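Local coordinates for putative isomerase YbhH (Escherichia coli, PDB 6OTV), which probably acts as an isomerase of the PrpF family, within the diaminopimelate epimerase clan, its exact reaction being unassigned, at residues Y75-V80 with T89-G94; M8-T13 with A147-V152; A71-L76 with T117-R122. All coordinates share one frame; numbering follows the deposited sequence.

Contact 1 of 3, residues Y75-V80 with T89-G94. With PO4 (phosphate ion), chain I.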
ATOM      1  N   TYR A  75      -8.754  -8.084   7.701  1.00 33.86           N
ATOM      2  CA  TYR A  75     -10.207  -8.138   7.836  1.00 26.85           C
ATOM      3  C   TYR A  75     -10.724  -9.312   7.018  1.00 26.23           C
ATOM      4  O   TYR A  75     -10.620  -9.311   5.787  1.00 32.97           O
ATOM      5  CB  TYR A  75     -10.838  -6.817   7.387  1.00 35.05           C
ATOM      6  CG  TYR A  75     -12.297  -6.887   6.977  1.00 36.91           C
ATOM      7  CD1 TYR A  75     -13.265  -7.397   7.836  1.00 34.61           C
ATOM      8  CD2 TYR A  75     -12.709  -6.410   5.739  1.00 43.42           C
ATOM      9  CE1 TYR A  75     -14.597  -7.446   7.462  1.00 36.01           C
ATOM     10  CE2 TYR A  75     -14.038  -6.455   5.357  1.00 40.72           C
ATOM     11  CZ  TYR A  75     -14.977  -6.974   6.222  1.00 38.92           C
ATOM     12  OH  TYR A  75     -16.300  -7.016   5.841  1.00 33.79           O
ATOM     13  N   LEU A  76     -11.270 -10.314   7.701  1.00 29.66           N
ATOM     14  CA  LEU A  76     -11.893 -11.466   7.064  1.00 27.78           C
ATOM     15  C   LEU A  76     -13.396 -11.392   7.289  1.00 29.22           C
ATOM     16  O   LEU A  76     -13.854 -11.361   8.436  1.00 30.49           O
ATOM     17  CB  LEU A  76     -11.330 -12.774   7.621  1.00 28.71           C
ATOM     18  CG  LEU A  76     -12.012 -14.059   7.147  1.00 34.92           C
ATOM     19  CD1 LEU A  76     -11.876 -14.222   5.641  1.00 34.41           C
ATOM     20  CD2 LEU A  76     -11.444 -15.268   7.882  1.00 30.91           C
ATOM     21  N   PHE A  77     -14.157 -11.360   6.201  1.00 26.08           N
ATOM     22  CA  PHE A  77     -15.607 -11.296   6.269  1.00 29.48           C
ATOM     23  C   PHE A  77     -16.206 -12.686   6.110  1.00 32.29           C
ATOM     24  O   PHE A  77     -15.688 -13.513   5.354  1.00 31.59           O
ATOM     25  CB  PHE A  77     -16.177 -10.367   5.193  1.00 25.74           C
ATOM     26  CG  PHE A  77     -17.673 -10.423   5.091  1.00 29.18           C
ATOM     27  CD1 PHE A  77     -18.467  -9.847   6.072  1.00 30.79           C
ATOM     28  CD2 PHE A  77     -18.287 -11.072   4.033  1.00 34.65           C
ATOM     29  CE1 PHE A  77     -19.850  -9.904   5.992  1.00 33.39           C
ATOM     30  CE2 PHE A  77     -19.670 -11.133   3.945  1.00 33.53           C
ATOM     31  CZ  PHE A  77     -20.452 -10.546   4.926  1.00 26.11           C
ATOM     32  N   ALA A  78     -17.302 -12.933   6.825  1.00 25.90           N
ATOM     33  CA  ALA A  78     -18.045 -14.179   6.708  1.00 33.50           C
ATOM     34  C   ALA A  78     -19.533 -13.875   6.740  1.00 34.51           C
ATOM     35  O   ALA A  78     -19.995 -13.103   7.586  1.00 37.01           O
ATOM     36  CB  ALA A  78     -17.679 -15.159   7.830  1.00 26.48           C
ATOM     37  N   GLN A  79     -20.276 -14.474   5.814  1.00 34.72           N
ATOM     38  CA  GLN A  79     -21.731 -14.405   5.798  1.00 29.04           C
ATOM     39  C   GLN A  79     -22.276 -15.663   6.464  1.00 36.40           C
ATOM     40  O   GLN A  79     -22.001 -16.779   6.009  1.00 32.81           O
ATOM     41  CB  GLN A  79     -22.259 -14.278   4.367  1.00 27.09           C
ATOM     42  CG  GLN A  79     -23.775 -14.125   4.256  1.00 27.24           C
ATOM     43  CD  GLN A  79     -24.263 -12.748   4.671  1.00 33.26           C
ATOM     44  OE1 GLN A  79     -23.653 -11.732   4.337  1.00 35.88           O
ATOM     45  NE2 GLN A  79     -25.368 -12.707   5.406  1.00 34.85           N
ATOM     46  N   VAL A  80     -23.027 -15.489   7.544  1.00 26.38           N
ATOM     47  CA  VAL A  80     -23.616 -16.608   8.270  1.00 28.74           C
ATOM     48  C   VAL A  80     -25.045 -16.762   7.771  1.00 30.99           C
ATOM     49  O   VAL A  80     -25.899 -15.907   8.029  1.00 27.84           O
ATOM     50  CB  VAL A  80     -23.561 -16.399   9.789  1.00 34.28           C
ATOM     51  CG1 VAL A  80     -24.183 -17.581  10.513  1.00 29.33           C
ATOM     52  CG2 VAL A  80     -22.120 -16.205  10.239  1.00 27.97           C
ATOM     53  N   THR A  89     -17.732 -17.161   2.810  1.00 36.60           N
ATOM     54  CA  THR A  89     -16.652 -16.192   2.955  1.00 35.59           C
ATOM     55  C   THR A  89     -16.184 -15.657   1.603  1.00 39.27           C
ATOM     56  O   THR A  89     -15.035 -15.234   1.459  1.00 47.64           O
ATOM     57  CB  THR A  89     -15.476 -16.805   3.718  1.00 43.37           C
ATOM     58  OG1 THR A  89     -15.002 -17.962   3.018  1.00 46.14           O
ATOM     59  CG2 THR A  89     -15.903 -17.205   5.126  1.00 42.34           C
ATOM     60  N   THR A  90     -17.071 -15.658   0.599  1.00 41.39           N
ATOM     61  CA  THR A  90     -16.663 -15.192  -0.729  1.00 57.08           C
ATOM     62  C   THR A  90     -16.505 -13.678  -0.788  1.00 67.01           C
ATOM     63  O   THR A  90     -15.393 -13.202  -1.085  1.00 63.20           O
ATOM     64  CB  THR A  90     -17.638 -15.711  -1.791  1.00 59.11           C
ATOM     65  OG1 THR A  90     -17.580 -17.141  -1.833  1.00 53.10           O
ATOM     66  CG2 THR A  90     -17.281 -15.156  -3.159  1.00 62.25           C
ATOM     67  N   PRO A  91     -17.530 -12.866  -0.527  1.00 71.65           N
ATOM     68  CA  PRO A  91     -17.458 -11.450  -0.893  1.00 73.11           C
ATOM     69  C   PRO A  91     -16.667 -10.617   0.111  1.00 79.32           C
ATOM     70  O   PRO A  91     -16.227 -11.083   1.163  1.00 70.35           O
ATOM     71  CB  PRO A  91     -18.927 -11.027  -0.908  1.00 66.78           C
ATOM     72  CG  PRO A  91     -19.525 -11.828   0.181  1.00 65.44           C
ATOM     73  CD  PRO A  91     -18.789 -13.159   0.190  1.00 65.57           C
ATOM     74  N   ASN A  92     -16.492  -9.350  -0.251  1.00 83.96           N
ATOM     75  CA  ASN A  92     -15.961  -8.325   0.640  1.00 78.52           C
ATOM     76  C   ASN A  92     -17.111  -7.380   0.962  1.00 82.14           C
ATOM     77  O   ASN A  92     -17.555  -6.616   0.096  1.00 92.32           O
ATOM     78  CB  ASN A  92     -14.788  -7.586  -0.007  1.00 70.24           C
ATOM     79  CG  ASN A  92     -14.343  -6.369   0.793  1.00 58.98           C
ATOM     80  OD1 ASN A  92     -14.577  -6.277   1.998  1.00 59.90           O
ATOM     81  ND2 ASN A  92     -13.695  -5.429   0.118  1.00 47.29           N
ATOM     82  N   CYS A  93     -17.604  -7.444   2.195  1.00 66.92           N
ATOM     83  CA  CYS A  93     -18.728  -6.611   2.613  1.00 56.57           C
ATOM     84  C   CYS A  93     -18.208  -5.223   2.960  1.00 47.66           C
ATOM     85  O   CYS A  93     -17.490  -5.049   3.952  1.00 47.37           O
ATOM     86  CB  CYS A  93     -19.456  -7.238   3.797  1.00 47.03           C
ATOM     87  SG  CYS A  93     -20.877  -6.281   4.362  1.00 47.51           S
ATOM     88  N   GLY A  94     -18.572  -4.233   2.142  1.00 31.61           N
ATOM     89  CA  GLY A  94     -18.105  -2.877   2.360  1.00 35.62           C
ATOM     90  C   GLY A  94     -18.778  -2.179   3.519  1.00 38.44           C
ATOM     91  O   GLY A  94     -18.207  -1.239   4.080  1.00 36.86           O
TER
HETATM   92  P   PO4 I 407     -22.004  -4.477   0.576  1.00 65.37           P
HETATM   93  O1  PO4 I 407     -22.723  -5.704   0.059  1.00 63.79           O
HETATM   94  O2  PO4 I 407     -22.070  -4.446   2.083  1.00 61.00           O
HETATM   95  O3  PO4 I 407     -20.561  -4.505   0.120  1.00 59.67           O
HETATM   96  O4  PO4 I 407     -22.674  -3.236   0.041  1.00 75.25           O
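Y75 and C93 are joined by a hydrogen bond between the strand 73-80 and the loop that leads into helix 94-106. Y75 OH donates to C93 O at 3.0 Å; the hydroxyl lies in the carbonyl plane on a lone pair, with a C=O...donor angle of 130°. N92 OD1 meets the Y75 ring at its edge, near the ring plane, 3.4 Å from Y75 CE2; the amide itself is turned 63° from the ring.

The aromatic contacts belong to F77. C93 CB sits almost on the normal of this ring, 3.5 Å from its centroid and 12° off axis, a CH-pi contact over the face. With SG anti to the backbone N, the sulfur runs on past the ring and meets it obliquely, 4.6 Å from C93 SG to the F77 centroid. P91 arrives from another direction, its CG 3.8 Å from F77 CE2, although P91 and N92 are poorly ordered. Apolar contact continues at the start of the loop, where A78 CB touches T89 CG2 at 3.8 Å.

Neighbouring groups tie both segments into the fold: N125 binds F77 N and T89 O, and Y75 also packs on M96, L97 and V100 of the helix.

C93 is the N-cap of helix 94-106, its side chain capping a backbone N. The next residue donates from G94 N to phosphate O3 at 2.8 Å, and the ion is bound further by N95 ND2 and I279 N. The phosphate probably comes from the crystallisation liquor and can only mark a possible anion-binding pocket, but its place at the starts of helices 94-106 and 279-290 is consistent with the interdomain active-site cleft of the diaminopimelate epimerase fold.

Contact 2 of 3, residues M8-T13 with A147-V152. With EDO (1,2-ethanediol), chain P.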
ATOM      1  N   MET A   8     -20.823  -6.538  18.999  1.00 25.22           N
ATOM      2  CA  MET A   8     -21.773  -6.277  17.928  1.00 28.97           C
ATOM      3  C   MET A   8     -21.658  -4.820  17.516  1.00 27.45           C
ATOM      4  O   MET A   8     -21.659  -3.924  18.367  1.00 24.09           O
ATOM      5  CB  MET A   8     -23.211  -6.585  18.349  1.00 27.07           C
ATOM      6  CG  MET A   8     -24.245  -6.359  17.260  1.00 33.31           C
ATOM      7  SD  MET A   8     -25.935  -6.625  17.846  1.00 39.14           S
ATOM      8  CE  MET A   8     -25.868  -8.353  18.312  1.00 41.31           C
ATOM      9  N   MET A   9     -21.548  -4.589  16.217  1.00 22.84           N
ATOM     10  CA  MET A   9     -21.514  -3.244  15.674  1.00 25.57           C
ATOM     11  C   MET A   9     -22.440  -3.166  14.474  1.00 26.94           C
ATOM     12  O   MET A   9     -22.599  -4.137  13.726  1.00 29.08           O
ATOM     13  CB  MET A   9     -20.099  -2.826  15.241  1.00 23.80           C
ATOM     14  CG  MET A   9     -19.039  -2.911  16.322  1.00 30.14           C
ATOM     15  SD  MET A   9     -17.458  -2.280  15.726  1.00 34.76           S
ATOM     16  CE  MET A   9     -17.816  -0.526  15.615  1.00 32.05           C
ATOM     17  N   ARG A  10     -23.060  -2.005  14.301  1.00 27.10           N
ATOM     18  CA  ARG A  10     -23.648  -1.663  13.015  1.00 25.97           C
ATOM     19  C   ARG A  10     -22.538  -1.133  12.120  1.00 30.16           C
ATOM     20  O   ARG A  10     -21.831  -0.188  12.490  1.00 26.04           O
ATOM     21  CB  ARG A  10     -24.760  -0.629  13.163  1.00 24.26           C
ATOM     22  CG  ARG A  10     -25.312  -0.144  11.820  1.00 24.49           C
ATOM     23  CD  ARG A  10     -26.333   0.970  11.979  1.00 25.05           C
ATOM     24  NE  ARG A  10     -25.765   2.139  12.646  1.00 36.65           N
ATOM     25  CZ  ARG A  10     -24.979   3.032  12.053  1.00 32.29           C
ATOM     26  NH1 ARG A  10     -24.654   2.893  10.773  1.00 25.60           N
ATOM     27  NH2 ARG A  10     -24.511   4.065  12.742  1.00 28.12           N
ATOM     28  N   GLY A  11     -22.358  -1.764  10.967  1.00 29.84           N
ATOM     29  CA  GLY A  11     -21.449  -1.253   9.964  1.00 26.62           C
ATOM     30  C   GLY A  11     -22.227  -0.800   8.749  1.00 31.87           C
ATOM     31  O   GLY A  11     -22.675  -1.632   7.954  1.00 31.62           O
ATOM     32  N   GLY A  12     -22.407   0.505   8.599  1.00 32.80           N
ATOM     33  CA  GLY A  12     -23.233   1.003   7.513  1.00 31.05           C
ATOM     34  C   GLY A  12     -24.655   0.504   7.676  1.00 32.55           C
ATOM     35  O   GLY A  12     -25.298   0.718   8.711  1.00 28.63           O
ATOM     36  N   THR A  13     -25.157  -0.187   6.652  1.00 31.98           N
ATOM     37  CA  THR A  13     -26.500  -0.752   6.659  1.00 35.80           C
ATOM     38  C   THR A  13     -26.510  -2.222   7.059  1.00 36.65           C
ATOM     39  O   THR A  13     -27.484  -2.930   6.779  1.00 37.92           O
ATOM     40  CB  THR A  13     -27.152  -0.582   5.287  1.00 38.57           C
ATOM     41  OG1 THR A  13     -26.367  -1.264   4.300  1.00 43.19           O
ATOM     42  CG2 THR A  13     -27.245   0.885   4.926  1.00 33.64           C
ATOM     43  N   ALA A 147     -23.343  12.834  10.116  1.00 34.08           N
ATOM     44  CA  ALA A 147     -23.433  12.162   8.829  1.00 36.47           C
ATOM     45  C   ALA A 147     -24.679  11.286   8.769  1.00 41.62           C
ATOM     46  O   ALA A 147     -25.151  10.762   9.782  1.00 40.08           O
ATOM     47  CB  ALA A 147     -22.186  11.316   8.572  1.00 32.90           C
ATOM     48  N   ARG A 148     -25.205  11.125   7.558  1.00 36.46           N
ATOM     49  CA  ARG A 148     -26.446  10.398   7.340  1.00 38.58           C
ATOM     50  C   ARG A 148     -26.296   9.501   6.122  1.00 39.15           C
ATOM     51  O   ARG A 148     -25.723   9.910   5.110  1.00 44.45           O
ATOM     52  CB  ARG A 148     -27.617  11.368   7.144  1.00 39.74           C
ATOM     53  CG  ARG A 148     -28.974  10.703   7.027  1.00 49.63           C
ATOM     54  CD  ARG A 148     -30.054  11.718   6.672  1.00 54.92           C
ATOM     55  NE  ARG A 148     -29.972  12.924   7.494  1.00 62.48           N
ATOM     56  CZ  ARG A 148     -30.556  13.067   8.681  1.00 64.47           C
ATOM     57  NH1 ARG A 148     -31.270  12.076   9.200  1.00 57.44           N
ATOM     58  NH2 ARG A 148     -30.424  14.205   9.352  1.00 63.57           N
ATOM     59  N   ILE A 149     -26.810   8.275   6.226  1.00 38.19           N
ATOM     60  CA  ILE A 149     -26.807   7.324   5.121  1.00 32.82           C
ATOM     61  C   ILE A 149     -28.189   6.697   5.012  1.00 34.52           C
ATOM     62  O   ILE A 149     -28.913   6.566   6.004  1.00 35.93           O
ATOM     63  CB  ILE A 149     -25.730   6.229   5.297  1.00 37.05           C
ATOM     64  CG1 ILE A 149     -25.923   5.491   6.629  1.00 35.64           C
ATOM     65  CG2 ILE A 149     -24.329   6.826   5.198  1.00 32.63           C
ATOM     66  CD1 ILE A 149     -24.984   4.316   6.817  1.00 34.05           C
ATOM     67  N   ASP A 150     -28.556   6.310   3.789  1.00 35.86           N
ATOM     68  CA  ASP A 150     -29.834   5.643   3.569  1.00 36.69           C
ATOM     69  C   ASP A 150     -29.874   4.308   4.302  1.00 37.82           C
ATOM     70  O   ASP A 150     -28.870   3.596   4.384  1.00 43.96           O
ATOM     71  CB  ASP A 150     -30.074   5.411   2.077  1.00 34.35           C
ATOM     72  CG  ASP A 150     -30.376   6.688   1.328  1.00 42.83           C
ATOM     73  OD1 ASP A 150     -30.639   7.721   1.980  1.00 44.92           O
ATOM     74  OD2 ASP A 150     -30.341   6.657   0.081  1.00 46.78           O
ATOM     75  N   GLY A 151     -31.050   3.969   4.829  1.00 31.30           N
ATOM     76  CA  GLY A 151     -31.269   2.698   5.479  1.00 32.36           C
ATOM     77  C   GLY A 151     -31.005   2.678   6.968  1.00 37.48           C
ATOM     78  O   GLY A 151     -31.315   1.673   7.621  1.00 42.86           O
ATOM     79  N   VAL A 152     -30.436   3.747   7.527  1.00 35.17           N
ATOM     80  CA  VAL A 152     -30.123   3.821   8.945  1.00 37.22           C
ATOM     81  C   VAL A 152     -30.708   5.114   9.498  1.00 36.59           C
ATOM     82  O   VAL A 152     -30.399   6.197   8.991  1.00 35.91           O
ATOM     83  CB  VAL A 152     -28.610   3.768   9.220  1.00 27.87           C
ATOM     84  CG1 VAL A 152     -28.362   3.639  10.705  1.00 29.95           C
ATOM     85  CG2 VAL A 152     -27.967   2.615   8.467  1.00 31.08           C
TER
HETATM   86  C1  EDO P 414     -31.873   8.513   6.649  1.00 74.63           C
HETATM   87  O1  EDO P 414     -31.040   7.356   6.767  1.00 69.22           O
HETATM   88  C2  EDO P 414     -32.393   8.925   8.024  1.00 75.83           C
HETATM   89  O2  EDO P 414     -31.310   9.353   8.858  1.00 70.46           O
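R10, G12 and T13 meet I149, D150 and V152 in a surface contact, where a loop between strands 129-135 and 158-163 folds over the end of strand 3-11. The contact is made by van der Waals approaches: methyl groups of the loop lie against a guanidinium and the backbone of the segment 8-13.

V152 supplies the two branches that touch most. Its CG1 stands over one face of the R10 guanidinium, offset toward the rim, with 3.6 Å between V152 CG1 and R10 NE. Its CG2 turns to the carbonyl that follows the strand, 3.3 Å from G12 O. R10 reaches this place with CG anti to the backbone N and a bend at chi3 (60°), which turns NH1 toward the carbonyl of G12, two residues on. R10 NH1 then donates to G12 O at 3.1 Å, nearly straight at 162°. NH1 also bonds T338 OG1, its stronger partner, on strand 332-344; G12 O meets the guanidinium in its plane while V152 CG1 covers one face.

Further along, I149 CD1 rests on G12 CA at 3.8 Å, and T13 CG2 comes to 3.2 Å from D150 O, a close approach. On the far side of the loop, R148 NH1 donates to O2 of a 1,2-ethanediol molecule at 2.7 Å.

D150 OD2 binds A316 N and T13 N is bound by N95 OD1, anchoring the loop toward strand 315-322 and the other segment toward helix 94-106. The loop itself makes a type II beta turn from I149 to V152, with G151 at its third position carrying the positive phi (91°) of that turn, and this turn is what docks against the strand end.

Contact 3 of 3, residues A71-L76 with T117-R122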
ATOM      1  N   ALA A  71      -0.326  -3.213   5.301  1.00 33.16           N
ATOM      2  CA  ALA A  71      -1.573  -2.919   5.991  1.00 34.37           C
ATOM      3  C   ALA A  71      -1.357  -2.913   7.499  1.00 35.70           C
ATOM      4  O   ALA A  71      -0.374  -3.452   8.011  1.00 30.62           O
ATOM      5  CB  ALA A  71      -2.664  -3.933   5.625  1.00 30.52           C
ATOM      6  N   ASP A  72      -2.296  -2.288   8.209  1.00 36.64           N
ATOM      7  CA  ASP A  72      -2.278  -2.299   9.667  1.00 32.99           C
ATOM      8  C   ASP A  72      -3.032  -3.503  10.221  1.00 37.57           C
ATOM      9  O   ASP A  72      -2.504  -4.241  11.058  1.00 35.57           O
ATOM     10  CB  ASP A  72      -2.878  -1.002  10.222  1.00 28.29           C
ATOM     11  CG  ASP A  72      -2.192   0.243   9.682  1.00 35.22           C
ATOM     12  OD1 ASP A  72      -0.962   0.208   9.463  1.00 34.69           O
ATOM     13  OD2 ASP A  72      -2.886   1.259   9.471  1.00 33.67           O
ATOM     14  N   VAL A  73      -4.261  -3.722   9.763  1.00 27.70           N
ATOM     15  CA  VAL A  73      -5.078  -4.820  10.256  1.00 30.21           C
ATOM     16  C   VAL A  73      -5.567  -5.652   9.082  1.00 33.71           C
ATOM     17  O   VAL A  73      -5.711  -5.161   7.957  1.00 36.97           O
ATOM     18  CB  VAL A  73      -6.274  -4.327  11.103  1.00 31.00           C
ATOM     19  CG1 VAL A  73      -5.794  -3.489  12.274  1.00 38.38           C
ATOM     20  CG2 VAL A  73      -7.256  -3.550  10.248  1.00 27.74           C
ATOM     21  N   ASP A  74      -5.818  -6.929   9.355  1.00 35.76           N
ATOM     22  CA  ASP A  74      -6.454  -7.830   8.407  1.00 34.49           C
ATOM     23  C   ASP A  74      -7.932  -7.971   8.742  1.00 34.56           C
ATOM     24  O   ASP A  74      -8.317  -7.983   9.915  1.00 34.68           O
ATOM     25  CB  ASP A  74      -5.783  -9.203   8.419  1.00 28.16           C
ATOM     26  CG  ASP A  74      -4.532  -9.244   7.571  1.00 40.47           C
ATOM     27  OD1 ASP A  74      -4.327  -8.312   6.760  1.00 40.02           O
ATOM     28  OD2 ASP A  74      -3.750 -10.208   7.715  1.00 33.14           O
ATOM     29  N   TYR A  75      -8.754  -8.084   7.701  1.00 33.86           N
ATOM     30  CA  TYR A  75     -10.207  -8.138   7.836  1.00 26.85           C
ATOM     31  C   TYR A  75     -10.724  -9.312   7.018  1.00 26.23           C
ATOM     32  O   TYR A  75     -10.620  -9.311   5.787  1.00 32.97           O
ATOM     33  CB  TYR A  75     -10.838  -6.817   7.387  1.00 35.05           C
ATOM     34  CG  TYR A  75     -12.297  -6.887   6.977  1.00 36.91           C
ATOM     35  CD1 TYR A  75     -13.265  -7.397   7.836  1.00 34.61           C
ATOM     36  CD2 TYR A  75     -12.709  -6.410   5.739  1.00 43.42           C
ATOM     37  CE1 TYR A  75     -14.597  -7.446   7.462  1.00 36.01           C
ATOM     38  CE2 TYR A  75     -14.038  -6.455   5.357  1.00 40.72           C
ATOM     39  CZ  TYR A  75     -14.977  -6.974   6.222  1.00 38.92           C
ATOM     40  OH  TYR A  75     -16.300  -7.016   5.841  1.00 33.79           O
ATOM     41  N   LEU A  76     -11.270 -10.314   7.701  1.00 29.66           N
ATOM     42  CA  LEU A  76     -11.893 -11.466   7.064  1.00 27.78           C
ATOM     43  C   LEU A  76     -13.396 -11.392   7.289  1.00 29.22           C
ATOM     44  O   LEU A  76     -13.854 -11.361   8.436  1.00 30.49           O
ATOM     45  CB  LEU A  76     -11.330 -12.774   7.621  1.00 28.71           C
ATOM     46  CG  LEU A  76     -12.012 -14.059   7.147  1.00 34.92           C
ATOM     47  CD1 LEU A  76     -11.876 -14.222   5.641  1.00 34.41           C
ATOM     48  CD2 LEU A  76     -11.444 -15.268   7.882  1.00 30.91           C
ATOM     49  N   THR A 117      -7.775   9.124  12.828  1.00 28.51           N
ATOM     50  CA  THR A 117      -6.823   8.021  12.818  1.00 29.07           C
ATOM     51  C   THR A 117      -6.971   7.257  11.512  1.00 37.10           C
ATOM     52  O   THR A 117      -8.064   6.778  11.189  1.00 37.50           O
ATOM     53  CB  THR A 117      -7.042   7.086  14.008  1.00 33.00           C
ATOM     54  OG1 THR A 117      -6.909   7.827  15.228  1.00 35.52           O
ATOM     55  CG2 THR A 117      -6.022   5.954  13.987  1.00 28.00           C
ATOM     56  N   ARG A 118      -5.876   7.149  10.764  1.00 39.52           N
ATOM     57  CA  ARG A 118      -5.858   6.374   9.531  1.00 33.20           C
ATOM     58  C   ARG A 118      -5.620   4.905   9.855  1.00 33.67           C
ATOM     59  O   ARG A 118      -4.737   4.575  10.652  1.00 35.69           O
ATOM     60  CB  ARG A 118      -4.769   6.893   8.592  1.00 31.78           C
ATOM     61  CG  ARG A 118      -4.872   8.378   8.280  1.00 39.93           C
ATOM     62  CD  ARG A 118      -3.691   8.863   7.451  1.00 36.27           C
ATOM     63  NE  ARG A 118      -3.728   8.367   6.078  1.00 40.51           N
ATOM     64  CZ  ARG A 118      -2.807   8.638   5.158  1.00 39.80           C
ATOM     65  NH1 ARG A 118      -1.765   9.402   5.465  1.00 35.01           N
ATOM     66  NH2 ARG A 118      -2.927   8.146   3.931  1.00 32.19           N
ATOM     67  N   VAL A 119      -6.412   4.025   9.245  1.00 29.07           N
ATOM     68  CA  VAL A 119      -6.282   2.585   9.445  1.00 32.83           C
ATOM     69  C   VAL A 119      -6.186   1.922   8.079  1.00 29.43           C
ATOM     70  O   VAL A 119      -7.121   2.010   7.276  1.00 33.99           O
ATOM     71  CB  VAL A 119      -7.457   1.995  10.243  1.00 35.64           C
ATOM     72  CG1 VAL A 119      -7.228   0.509  10.484  1.00 26.25           C
ATOM     73  CG2 VAL A 119      -7.644   2.736  11.561  1.00 29.62           C
ATOM     74  N   ARG A 120      -5.066   1.252   7.821  1.00 28.76           N
ATOM     75  CA  ARG A 120      -4.861   0.520   6.577  1.00 27.54           C
ATOM     76  C   ARG A 120      -5.393  -0.900   6.736  1.00 32.43           C
ATOM     77  O   ARG A 120      -4.873  -1.679   7.542  1.00 27.36           O
ATOM     78  CB  ARG A 120      -3.380   0.509   6.207  1.00 30.76           C
ATOM     79  CG  ARG A 120      -2.878   1.848   5.710  1.00 37.93           C
ATOM     80  CD  ARG A 120      -3.077   1.964   4.214  1.00 42.57           C
ATOM     81  NE  ARG A 120      -2.948   3.337   3.749  1.00 45.09           N
ATOM     82  CZ  ARG A 120      -2.464   3.676   2.560  1.00 44.12           C
ATOM     83  NH1 ARG A 120      -2.046   2.736   1.722  1.00 39.15           N
ATOM     84  NH2 ARG A 120      -2.386   4.954   2.215  1.00 53.42           N
ATOM     85  N   ILE A 121      -6.423  -1.235   5.964  1.00 26.92           N
ATOM     86  CA  ILE A 121      -7.142  -2.496   6.101  1.00 31.43           C
ATOM     87  C   ILE A 121      -6.885  -3.345   4.866  1.00 31.11           C
ATOM     88  O   ILE A 121      -6.999  -2.859   3.734  1.00 28.43           O
ATOM     89  CB  ILE A 121      -8.649  -2.259   6.291  1.00 35.22           C
ATOM     90  CG1 ILE A 121      -8.905  -1.434   7.554  1.00 34.34           C
ATOM     91  CG2 ILE A 121      -9.402  -3.586   6.336  1.00 25.85           C
ATOM     92  CD1 ILE A 121     -10.330  -0.929   7.669  1.00 28.83           C
ATOM     93  N   ARG A 122      -6.542  -4.610   5.081  1.00 32.18           N
ATOM     94  CA  ARG A 122      -6.456  -5.594   4.011  1.00 32.09           C
ATOM     95  C   ARG A 122      -7.609  -6.575   4.168  1.00 32.08           C
ATOM     96  O   ARG A 122      -7.710  -7.258   5.194  1.00 31.74           O
ATOM     97  CB  ARG A 122      -5.116  -6.328   4.039  1.00 32.03           C
ATOM     98  CG  ARG A 122      -5.080  -7.577   3.169  1.00 30.97           C
ATOM     99  CD  ARG A 122      -3.730  -8.267   3.258  1.00 41.60           C
ATOM    100  NE  ARG A 122      -3.797  -9.671   2.865  1.00 51.48           N
ATOM    101  CZ  ARG A 122      -3.666 -10.692   3.705  1.00 52.76           C
ATOM    102  NH1 ARG A 122      -3.449 -10.471   4.992  1.00 47.55           N
ATOM    103  NH2 ARG A 122      -3.744 -11.937   3.258  1.00 62.31           N
TER
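V73 and D74 pair with I121 and R122 in a parallel beta-bridge ladder, strands 73-80 and 116-123 running as neighbours. R122 N donates to V73 O at 3.0 Å and Y75 N to R122 O. R120 O accepts from two successive donors, D72 N and V73 N, where the first chain enters the strand.

R122 can be followed outward. Its CB lies 3.8 Å from A71 CB and close to D74 OD1; CG and CD, in an extended chain, pass alongside that same oxygen. At the tip NH1 forms a salt bridge to D74 OD2 at 2.8 Å, with D74 OD1 almost as close to NH1, at 2.9 Å, and the carboxylate and guanidinium planes 68° apart. S66 OG and S67 N also bind the D74 carboxylate, which is buried. On the opposite face V73 CG2 and I121 CG1 lie side by side, 3.8 Å apart, beneath helix 94-106.

At the dimer interface D72 OD1 makes a salt bridge to R118 NH2 of the second subunit, while R118 and R120 bind E131 of their own chain. The other oxygen, D72 OD2, takes R120 N at 2.7 Å, approached from 45° out of the carboxylate plane.

Overall arrangement
Contact 3 is the buried member, contact 1 is partly buried, and contact 2 lies at the surface. Contacts 1 and 3 share Y75 and L76 on strand 73-80, their centres about 15 Å apart, and both rest on helix 94-106: one at its N-terminus, the other along its side. Their chemistry differs accordingly, with a backbone ladder and a salt bridge to a buried aspartate in contact 3, and ring packing and one tyrosine hydroxyl bond, near a bound phosphate, in contact 1. Contact 2 uses strand 3-11 instead and relies on methyl groups, a turn and one intrasegment arginine bond. Along the chain it encloses both others. Of the three, contact 3 alone touches the second subunit.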